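Local coordinates for aminopeptidase C (Lactobacillus rhamnosus, PDB 4K7C), which probably removes amino acids from the N-terminal ends of peptides as a hexameric, papain-like cysteine aminopeptidase, at residues Ile35-Lys45 against Ile331-Leu342. Residues are numbered along the deposited sequence; the frame is centred on the assembly and turned at random.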
loop_
_atom_site.group_PDB
_atom_site.type_symbol
_atom_site.label_atom_id
_atom_site.label_comp_id
_atom_site.label_asym_id
_atom_site.label_seq_id
_atom_site.Cartn_x
_atom_site.Cartn_y
_atom_site.Cartn_z
ATOM N N ILE A 35 0.724 25.914 -6.647
ATOM C CA ILE A 35 1.283 27.106 -5.974
ATOM C C ILE A 35 2.372 26.833 -4.940
ATOM O O ILE A 35 3.484 27.353 -5.034
ATOM C CB ILE A 35 0.149 27.907 -5.400
ATOM C CG1 ILE A 35 -0.670 28.479 -6.556
ATOM C CG2 ILE A 35 0.696 29.058 -4.582
ATOM C CD1 ILE A 35 -1.983 29.076 -6.067
ATOM N N ASN A 36 2.028 26.045 -3.929
ATOM C CA ASN A 36 2.925 25.741 -2.836
ATOM C C ASN A 36 4.237 25.133 -3.278
ATOM O O ASN A 36 5.270 25.595 -2.900
ATOM C CB ASN A 36 2.268 24.796 -1.771
ATOM C CG ASN A 36 1.158 25.497 -0.922
ATOM O OD1 ASN A 36 1.011 26.714 -0.899
ATOM N ND2 ASN A 36 0.358 24.687 -0.249
ATOM N N ALA A 37 4.186 24.094 -4.102
ATOM C CA ALA A 37 5.369 23.421 -4.510
ATOM C C ALA A 37 6.178 24.222 -5.473
ATOM O O ALA A 37 7.381 24.003 -5.602
ATOM C CB ALA A 37 5.002 22.056 -5.105
ATOM N N THR A 38 5.557 25.201 -6.143
ATOM C CA THR A 38 6.351 26.098 -7.022
ATOM C C THR A 38 7.061 27.208 -6.230
ATOM O O THR A 38 8.203 27.512 -6.390
ATOM C CB THR A 38 5.467 26.670 -8.184
ATOM O OG1 THR A 38 4.955 25.564 -8.941
ATOM C CG2 THR A 38 6.356 27.581 -9.034
ATOM N N ALA A 39 6.370 27.754 -5.254
ATOM C CA ALA A 39 6.808 28.884 -4.477
ATOM C C ALA A 39 7.624 28.628 -3.226
ATOM O O ALA A 39 8.131 29.590 -2.663
ATOM C CB ALA A 39 5.574 29.662 -4.048
ATOM N N GLU A 40 7.757 27.367 -2.798
ATOM C CA GLU A 40 8.340 27.061 -1.478
ATOM C C GLU A 40 9.883 27.317 -1.566
ATOM O O GLU A 40 10.536 27.065 -2.584
ATOM C CB GLU A 40 7.976 25.663 -1.038
ATOM C CG GLU A 40 8.407 25.427 0.398
ATOM C CD GLU A 40 7.661 24.314 1.110
ATOM O OE1 GLU A 40 6.687 23.798 0.504
ATOM O OE2 GLU A 40 8.049 24.044 2.317
ATOM N N ASN A 41 10.364 27.946 -0.512
ATOM C CA ASN A 41 11.672 28.584 -0.417
ATOM C C ASN A 41 12.576 27.858 0.569
ATOM O O ASN A 41 12.397 27.907 1.817
ATOM C CB ASN A 41 11.384 29.981 0.060
ATOM C CG ASN A 41 12.608 30.818 0.247
ATOM O OD1 ASN A 41 13.738 30.512 -0.152
ATOM N ND2 ASN A 41 12.402 31.861 0.930
ATOM N N THR A 42 13.613 27.266 0.018
ATOM C CA THR A 42 14.594 26.546 0.780
ATOM C C THR A 42 15.373 27.483 1.749
ATOM O O THR A 42 15.797 27.031 2.783
ATOM C CB THR A 42 15.490 25.799 -0.145
ATOM O OG1 THR A 42 14.691 24.797 -0.761
ATOM C CG2 THR A 42 16.604 25.133 0.581
ATOM N N ASP A 43 15.495 28.757 1.453
ATOM C CA ASP A 43 16.139 29.712 2.430
ATOM C C ASP A 43 15.406 29.729 3.804
ATOM O O ASP A 43 16.000 29.885 4.866
ATOM C CB ASP A 43 16.171 31.129 1.932
ATOM C CG ASP A 43 17.046 31.297 0.643
ATOM O OD1 ASP A 43 17.756 30.368 0.271
ATOM O OD2 ASP A 43 16.942 32.346 -0.023
ATOM N N SER A 44 14.094 29.614 3.726
ATOM C CA SER A 44 13.300 29.496 4.947
ATOM C C SER A 44 13.614 28.200 5.675
ATOM O O SER A 44 13.753 28.172 6.953
ATOM C CB SER A 44 11.848 29.599 4.627
ATOM O OG SER A 44 11.019 29.386 5.742
ATOM N N LYS A 45 13.609 27.101 4.947
ATOM C CA LYS A 45 14.009 25.852 5.573
ATOM C C LYS A 45 15.355 25.923 6.315
ATOM O O LYS A 45 15.515 25.344 7.432
ATOM C CB LYS A 45 14.033 24.727 4.563
ATOM C CG LYS A 45 12.649 24.403 3.927
ATOM C CD LYS A 45 12.742 23.371 2.789
ATOM C CE LYS A 45 11.391 23.110 2.181
ATOM N NZ LYS A 45 11.458 22.152 1.052
ATOM N N ILE A 331 6.704 24.188 9.188
ATOM C CA ILE A 331 7.361 25.459 9.174
ATOM C C ILE A 331 6.300 26.550 8.970
ATOM O O ILE A 331 5.522 26.534 7.965
ATOM C CB ILE A 331 8.382 25.499 8.001
ATOM C CG1 ILE A 331 9.497 24.494 8.174
ATOM C CG2 ILE A 331 8.970 26.910 7.901
ATOM C CD1 ILE A 331 10.401 24.281 6.984
ATOM N N LEU A 332 6.267 27.486 9.926
ATOM C CA LEU A 332 5.368 28.596 9.910
ATOM C C LEU A 332 6.282 29.832 9.746
ATOM O O LEU A 332 6.914 30.272 10.705
ATOM C CB LEU A 332 4.604 28.654 11.239
ATOM C CG LEU A 332 3.904 27.402 11.772
ATOM C CD1 LEU A 332 3.103 27.568 13.079
ATOM C CD2 LEU A 332 2.997 26.854 10.718
ATOM N N ASP A 333 6.401 30.369 8.546
ATOM C CA ASP A 333 7.371 31.403 8.284
ATOM C C ASP A 333 6.782 32.192 7.107
ATOM O O ASP A 333 6.350 31.623 6.077
ATOM C CB ASP A 333 8.803 30.838 7.969
ATOM C CG ASP A 333 9.872 31.920 7.766
ATOM O OD1 ASP A 333 9.574 33.167 7.952
ATOM O OD2 ASP A 333 11.004 31.490 7.367
ATOM N N THR A 334 6.730 33.521 7.292
ATOM C CA THR A 334 6.375 34.442 6.221
ATOM C C THR A 334 7.253 34.223 4.959
ATOM O O THR A 334 6.818 34.557 3.891
ATOM C CB THR A 334 6.507 35.888 6.672
ATOM O OG1 THR A 334 7.806 36.082 7.192
ATOM C CG2 THR A 334 5.485 36.233 7.694
ATOM N N ASN A 335 8.450 33.649 5.108
ATOM C CA ASN A 335 9.348 33.380 3.976
ATOM C C ASN A 335 9.228 31.966 3.365
ATOM O O ASN A 335 9.941 31.704 2.352
ATOM C CB ASN A 335 10.859 33.671 4.321
ATOM C CG ASN A 335 11.104 35.127 4.682
ATOM O OD1 ASN A 335 11.934 35.463 5.639
ATOM N ND2 ASN A 335 10.455 36.000 3.980
ATOM N N ILE A 336 8.367 31.111 3.900
ATOM C CA ILE A 336 8.305 29.716 3.425
ATOM C C ILE A 336 7.877 29.623 1.982
ATOM O O ILE A 336 8.336 28.711 1.260
ATOM C CB ILE A 336 7.568 28.761 4.392
ATOM C CG1 ILE A 336 7.772 27.326 3.988
ATOM C CG2 ILE A 336 6.045 29.041 4.391
ATOM C CD1 ILE A 336 9.193 26.850 4.025
ATOM N N TYR A 337 7.054 30.575 1.539
ATOM C CA TYR A 337 6.673 30.710 0.133
ATOM C C TYR A 337 7.017 32.082 -0.328
ATOM O O TYR A 337 6.973 33.009 0.459
ATOM C CB TYR A 337 5.185 30.503 -0.090
ATOM C CG TYR A 337 4.661 29.173 0.442
ATOM C CD1 TYR A 337 5.050 27.961 -0.100
ATOM C CD2 TYR A 337 3.743 29.138 1.491
ATOM C CE1 TYR A 337 4.538 26.770 0.393
ATOM C CE2 TYR A 337 3.221 27.965 2.021
ATOM C CZ TYR A 337 3.625 26.753 1.484
ATOM O OH TYR A 337 3.154 25.582 1.963
ATOM N N LYS A 338 7.358 32.211 -1.617
ATOM C CA LYS A 338 7.513 33.547 -2.219
ATOM C C LYS A 338 6.527 33.711 -3.334
ATOM O O LYS A 338 6.874 33.676 -4.533
ATOM C CB LYS A 338 8.926 33.738 -2.694
ATOM C CG LYS A 338 9.910 33.805 -1.581
ATOM C CD LYS A 338 9.809 35.094 -0.740
ATOM C CE LYS A 338 10.871 35.289 0.295
ATOM N NZ LYS A 338 10.656 36.551 1.104
ATOM N N LYS A 339 5.262 33.805 -2.938
ATOM C CA LYS A 339 4.200 33.955 -3.917
ATOM C C LYS A 339 4.197 35.271 -4.661
ATOM O O LYS A 339 3.972 35.277 -5.862
ATOM C CB LYS A 339 2.825 33.699 -3.311
ATOM C CG LYS A 339 2.684 32.310 -2.792
ATOM C CD LYS A 339 1.574 32.194 -1.773
ATOM C CE LYS A 339 1.418 30.766 -1.291
ATOM N NZ LYS A 339 0.485 30.726 -0.129
ATOM N N ASP A 340 4.513 36.366 -3.979
ATOM C CA ASP A 340 4.502 37.705 -4.617
ATOM C C ASP A 340 5.513 37.691 -5.761
ATOM O O ASP A 340 5.220 38.141 -6.858
ATOM C CB ASP A 340 4.816 38.845 -3.632
ATOM C CG ASP A 340 3.973 38.833 -2.324
ATOM O OD1 ASP A 340 3.765 37.733 -1.688
ATOM O OD2 ASP A 340 3.561 39.966 -1.909
ATOM N N ASP A 341 6.678 37.113 -5.497
ATOM C CA ASP A 341 7.705 37.007 -6.511
ATOM C C ASP A 341 7.240 36.145 -7.677
ATOM O O ASP A 341 7.358 36.521 -8.882
ATOM C CB ASP A 341 8.910 36.254 -5.977
ATOM C CG ASP A 341 9.815 37.089 -5.076
ATOM O OD1 ASP A 341 9.655 38.344 -5.022
ATOM O OD2 ASP A 341 10.729 36.457 -4.460
ATOM N N LEU A 342 6.620 35.000 -7.367
ATOM C CA LEU A 342 6.165 34.057 -8.402
ATOM C C LEU A 342 5.149 34.660 -9.364
ATOM O O LEU A 342 5.314 34.549 -10.586
ATOM C CB LEU A 342 5.478 32.856 -7.753
ATOM C CG LEU A 342 4.862 31.772 -8.629
ATOM C CD1 LEU A 342 5.775 31.253 -9.722
ATOM C CD2 LEU A 342 4.436 30.596 -7.711
HETATM O O HOH W 1 -0.182 28.212 1.053
HETATM O O HOH W 2 4.087 23.117 1.437
#
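The carboxylate of D333 is gripped at both oxygens: OD2 accepts from S44 OG at 2.7 Å, met on its anti side, while OD1 takes the backbone N of N335 from above the carboxylate plane, which defines an Asx turn, and also S400 OG. This ties the short helix 42-47 to the turn after strand 331-332, in a member of the C1-like family of papain-type (clan CA) cysteine peptidases. Beside it, E40 and Y337 form a single beta bridge. N41 N donates to I336 O at 2.8 Å and K338 N to A39 O at 2.9 Å. N41 serves both segments from one amide. With CG anti to the backbone N (chi1 179°), ND2 reaches N335 O at 2.8 Å, while OD1 caps the following helix through D43 N.

The N36 amide and the Y337 ring are nearly parallel, their planes 12° apart, with N36 OD1 over one face near the rim, 3.5 Å from Y337 CZ. The hydroxyl is fixed by S325 O and by a water that also donates to E40 OE1. Apolar packing continues at the end of helix 23-39, where L342 CD2 lies 3.9 Å from A39 CB and both L342 methyls touch T38 CG2. This helix end also meets other copies of the protein: A37 O accepts from N33 ND2 of a second subunit, N36 N donates to E171 OE1 of a third. K339, extended beyond CG, passes its CE over I35 CG2, and a second water joins its NZ to N36 OD1, accepting from the amine and donating to the amide oxygen at 2.7 Å.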